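Local coordinates for PduO-type ATP--cob(I)alamin adenosyltransferase (Sulfolobus tokodaii, PDB 1WOZ), which probably transfers the adenosyl group of ATP to cob(I)alamin, making adenosylcobalamin, at residues K76-E86 / N139-L149. Residues are numbered along the deposited sequence; the frame is centred on the assembly and turned at random.
Sequences KIDEKYVKWLE and NRMIIVYLNRL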
# COMPACT_ATOMS: atom_id res chain seq x y z
N LYS A 76 5.88 -6.20 -26.99
CA LYS A 76 6.91 -5.18 -26.98
C LYS A 76 6.29 -3.80 -26.83
O LYS A 76 5.63 -3.29 -27.73
CB LYS A 76 7.76 -5.21 -28.25
CG LYS A 76 8.95 -4.27 -28.18
CD LYS A 76 9.76 -4.33 -29.46
CE LYS A 76 10.98 -3.43 -29.40
NZ LYS A 76 11.66 -3.39 -30.73
N ILE A 77 6.49 -3.21 -25.66
CA ILE A 77 5.95 -1.89 -25.38
C ILE A 77 6.67 -0.89 -26.28
O ILE A 77 7.90 -0.88 -26.34
CB ILE A 77 6.17 -1.54 -23.90
CG1 ILE A 77 5.55 -2.64 -23.02
CG2 ILE A 77 5.58 -0.17 -23.57
CD1 ILE A 77 4.07 -2.94 -23.33
N ASP A 78 5.90 -0.06 -26.98
CA ASP A 78 6.47 0.95 -27.86
C ASP A 78 5.81 2.32 -27.65
O ASP A 78 4.93 2.49 -26.79
CB ASP A 78 6.33 0.50 -29.32
CG ASP A 78 4.89 0.28 -29.74
OD1 ASP A 78 4.68 -0.39 -30.77
OD2 ASP A 78 3.96 0.77 -29.07
N GLU A 79 6.23 3.30 -28.45
CA GLU A 79 5.71 4.66 -28.33
C GLU A 79 4.20 4.83 -28.36
O GLU A 79 3.69 5.74 -27.72
CB GLU A 79 6.35 5.57 -29.38
CG GLU A 79 7.84 5.82 -29.16
CD GLU A 79 8.47 6.65 -30.27
OE1 GLU A 79 8.22 7.88 -30.33
OE2 GLU A 79 9.23 6.06 -31.08
N LYS A 80 3.48 3.99 -29.10
CA LYS A 80 2.02 4.14 -29.17
C LYS A 80 1.33 3.93 -27.83
O LYS A 80 0.27 4.53 -27.58
CB LYS A 80 1.42 3.19 -30.20
CG LYS A 80 1.87 3.47 -31.63
CD LYS A 80 1.02 2.71 -32.65
CE LYS A 80 -0.44 3.17 -32.59
NZ LYS A 80 -1.33 2.41 -33.53
N TYR A 81 1.89 3.07 -26.99
CA TYR A 81 1.35 2.83 -25.65
C TYR A 81 1.48 4.12 -24.86
O TYR A 81 0.54 4.59 -24.23
CB TYR A 81 2.17 1.78 -24.91
CG TYR A 81 1.88 0.34 -25.25
CD1 TYR A 81 1.12 -0.46 -24.39
CD2 TYR A 81 2.41 -0.24 -26.40
CE1 TYR A 81 0.89 -1.81 -24.68
CE2 TYR A 81 2.18 -1.58 -26.69
CZ TYR A 81 1.43 -2.35 -25.83
OH TYR A 81 1.26 -3.69 -26.10
N VAL A 82 2.69 4.68 -24.88
CA VAL A 82 2.96 5.91 -24.15
C VAL A 82 2.08 7.05 -24.69
O VAL A 82 1.52 7.84 -23.92
CB VAL A 82 4.45 6.28 -24.27
CG1 VAL A 82 4.73 7.64 -23.64
CG2 VAL A 82 5.30 5.20 -23.61
N LYS A 83 1.93 7.11 -26.01
CA LYS A 83 1.14 8.15 -26.66
C LYS A 83 -0.28 8.25 -26.10
O LYS A 83 -0.73 9.32 -25.71
CB LYS A 83 1.04 7.88 -28.16
CG LYS A 83 0.06 8.79 -28.87
CD LYS A 83 0.73 10.09 -29.30
CE LYS A 83 1.55 9.87 -30.58
NZ LYS A 83 2.56 8.75 -30.50
N TRP A 84 -0.98 7.12 -26.09
CA TRP A 84 -2.33 7.06 -25.57
C TRP A 84 -2.39 7.63 -24.13
O TRP A 84 -3.31 8.36 -23.80
CB TRP A 84 -2.81 5.60 -25.59
CG TRP A 84 -4.09 5.45 -24.90
CD1 TRP A 84 -5.30 5.93 -25.32
CD2 TRP A 84 -4.29 4.91 -23.59
NE1 TRP A 84 -6.24 5.73 -24.33
CE2 TRP A 84 -5.65 5.12 -23.26
CE3 TRP A 84 -3.46 4.28 -22.66
CZ2 TRP A 84 -6.20 4.71 -22.03
CZ3 TRP A 84 -4.01 3.88 -21.43
CH2 TRP A 84 -5.37 4.10 -21.14
N LEU A 85 -1.42 7.29 -23.28
CA LEU A 85 -1.42 7.82 -21.90
C LEU A 85 -1.34 9.35 -21.91
O LEU A 85 -2.06 10.03 -21.20
CB LEU A 85 -0.23 7.27 -21.11
CG LEU A 85 -0.22 5.76 -20.83
CD1 LEU A 85 1.08 5.40 -20.19
CD2 LEU A 85 -1.40 5.39 -19.94
N GLU A 86 -0.45 9.89 -22.74
CA GLU A 86 -0.29 11.33 -22.84
C GLU A 86 -1.54 12.04 -23.38
O GLU A 86 -1.90 13.11 -22.88
CB GLU A 86 0.90 11.65 -23.73
CG GLU A 86 2.16 10.97 -23.24
CD GLU A 86 3.35 11.19 -24.15
OE1 GLU A 86 3.16 11.20 -25.39
OE2 GLU A 86 4.47 11.35 -23.63
N ASN A 139 13.18 -3.48 -21.58
CA ASN A 139 12.75 -2.49 -22.56
C ASN A 139 12.57 -1.13 -21.87
O ASN A 139 11.73 -0.99 -20.99
CB ASN A 139 11.43 -2.97 -23.19
CG ASN A 139 10.85 -1.98 -24.20
OD1 ASN A 139 11.41 -0.91 -24.45
ND2 ASN A 139 9.72 -2.34 -24.77
N ARG A 140 13.37 -0.15 -22.27
CA ARG A 140 13.33 1.20 -21.70
C ARG A 140 11.95 1.87 -21.79
O ARG A 140 11.61 2.72 -20.96
CB ARG A 140 14.39 2.06 -22.42
CG ARG A 140 14.49 3.52 -21.96
CD ARG A 140 15.05 3.63 -20.53
NE ARG A 140 15.25 5.02 -20.10
CZ ARG A 140 16.11 5.88 -20.65
NH1 ARG A 140 16.87 5.50 -21.67
NH2 ARG A 140 16.23 7.11 -20.16
N MSE A 141 11.16 1.50 -22.79
CA MSE A 141 9.84 2.08 -22.96
C MSE A 141 8.91 1.76 -21.78
O MSE A 141 7.90 2.42 -21.57
CB MSE A 141 9.20 1.60 -24.27
CG MSE A 141 8.11 2.53 -24.79
SE MSE A 141 8.77 4.37 -25.25
CE MSE A 141 10.63 4.05 -25.28
N ILE A 142 9.26 0.73 -21.03
CA ILE A 142 8.47 0.32 -19.88
C ILE A 142 8.56 1.39 -18.79
O ILE A 142 7.55 1.75 -18.17
CB ILE A 142 8.97 -1.02 -19.35
CG1 ILE A 142 8.54 -2.12 -20.33
CG2 ILE A 142 8.41 -1.30 -17.94
CD1 ILE A 142 9.12 -3.48 -19.99
N ILE A 143 9.77 1.90 -18.57
CA ILE A 143 9.95 2.94 -17.56
C ILE A 143 9.22 4.20 -18.02
O ILE A 143 8.58 4.90 -17.22
CB ILE A 143 11.45 3.21 -17.32
CG1 ILE A 143 12.10 1.91 -16.80
CG2 ILE A 143 11.62 4.32 -16.31
CD1 ILE A 143 13.61 2.01 -16.50
N VAL A 144 9.29 4.49 -19.32
CA VAL A 144 8.58 5.66 -19.84
C VAL A 144 7.07 5.51 -19.63
O VAL A 144 6.39 6.48 -19.23
CB VAL A 144 8.84 5.88 -21.34
CG1 VAL A 144 8.13 7.15 -21.81
CG2 VAL A 144 10.36 5.98 -21.57
N TYR A 145 6.55 4.31 -19.88
CA TYR A 145 5.12 4.07 -19.71
C TYR A 145 4.72 4.35 -18.25
O TYR A 145 3.74 5.07 -17.99
CB TYR A 145 4.78 2.60 -20.06
CG TYR A 145 3.31 2.28 -20.01
CD1 TYR A 145 2.52 2.34 -21.16
CD2 TYR A 145 2.69 1.92 -18.81
CE1 TYR A 145 1.16 2.05 -21.12
CE2 TYR A 145 1.33 1.63 -18.75
CZ TYR A 145 0.57 1.69 -19.90
OH TYR A 145 -0.77 1.40 -19.85
N LEU A 146 5.50 3.80 -17.32
CA LEU A 146 5.24 3.97 -15.89
C LEU A 146 5.27 5.45 -15.48
O LEU A 146 4.45 5.89 -14.68
CB LEU A 146 6.25 3.16 -15.08
CG LEU A 146 6.04 1.64 -15.13
CD1 LEU A 146 7.20 0.96 -14.44
CD2 LEU A 146 4.69 1.23 -14.47
N ASN A 147 6.22 6.20 -16.04
CA ASN A 147 6.33 7.64 -15.76
C ASN A 147 5.08 8.38 -16.24
O ASN A 147 4.52 9.21 -15.50
CB ASN A 147 7.61 8.19 -16.41
CG ASN A 147 7.79 9.71 -16.21
OD1 ASN A 147 7.31 10.52 -17.00
ND2 ASN A 147 8.50 10.09 -15.15
N ARG A 148 4.62 8.08 -17.45
CA ARG A 148 3.43 8.73 -18.01
C ARG A 148 2.18 8.33 -17.25
O ARG A 148 1.23 9.10 -17.15
CB ARG A 148 3.20 8.33 -19.47
CG ARG A 148 3.97 9.08 -20.55
CD ARG A 148 5.02 10.04 -20.07
NE ARG A 148 5.81 10.51 -21.20
CZ ARG A 148 7.11 10.74 -21.17
NH1 ARG A 148 7.78 10.56 -20.05
NH2 ARG A 148 7.76 11.11 -22.26
N LEU A 149 2.17 7.09 -16.76
CA LEU A 149 0.99 6.62 -16.03
C LEU A 149 0.76 7.43 -14.76
O LEU A 149 -0.38 7.76 -14.44
CB LEU A 149 1.14 5.14 -15.68
CG LEU A 149 0.06 4.53 -14.80
CD1 LEU A 149 -1.29 4.64 -15.45
CD2 LEU A 149 0.41 3.03 -14.57
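Val82 packs as a knob into a hole formed by Met141, Val144, Tyr145 and Arg148, joining the nearly parallel first turns, 79-86 and 140-149, of helices 79-96 and 140-163 in the helical bundle of the PduO-type adenosyltransferase fold. The local axes approach to 9.3 Å at an angle of 6°, close enough for a compact beta-branched valine to fill the hole. Val82 CG2 meets SE of Met141, a selenomethionine, at 3.9 Å. Deeper in, Leu85 places CD1 over the centre of the Tyr145 ring, a CH-pi contact 3.5 Å from the centroid, while CB of Tyr81 touches the edge of the same ring. With CG anti to the backbone N (chi1 -176°), the Tyr145 ring reaches between the helices, and its hydroxyl is hydrogen-bonded to Glu60 of helix 48-69, as Tyr81 OH is to Glu63. At the N-terminal end, Asn139 works with both ends of its amide: OD1 caps its own helix at Met141 N, and ND2 donates in plane to a lone pair of Ile77 O at 2.8 Å. On the outer side, Arg148 CG lies 3.5 Å from Val82 CG1 and its CB against Leu85 CD1 before the chain reaches Glu86; an alanine here would probably leave that carboxylate without its cross-helix mate and Val82 CG1 without one of its neighbours. The hydrogen bond within this salt bridge is nearly straight (169°), Arg148 NE meeting the anti side of Glu86 OE2 at 2.9 Å.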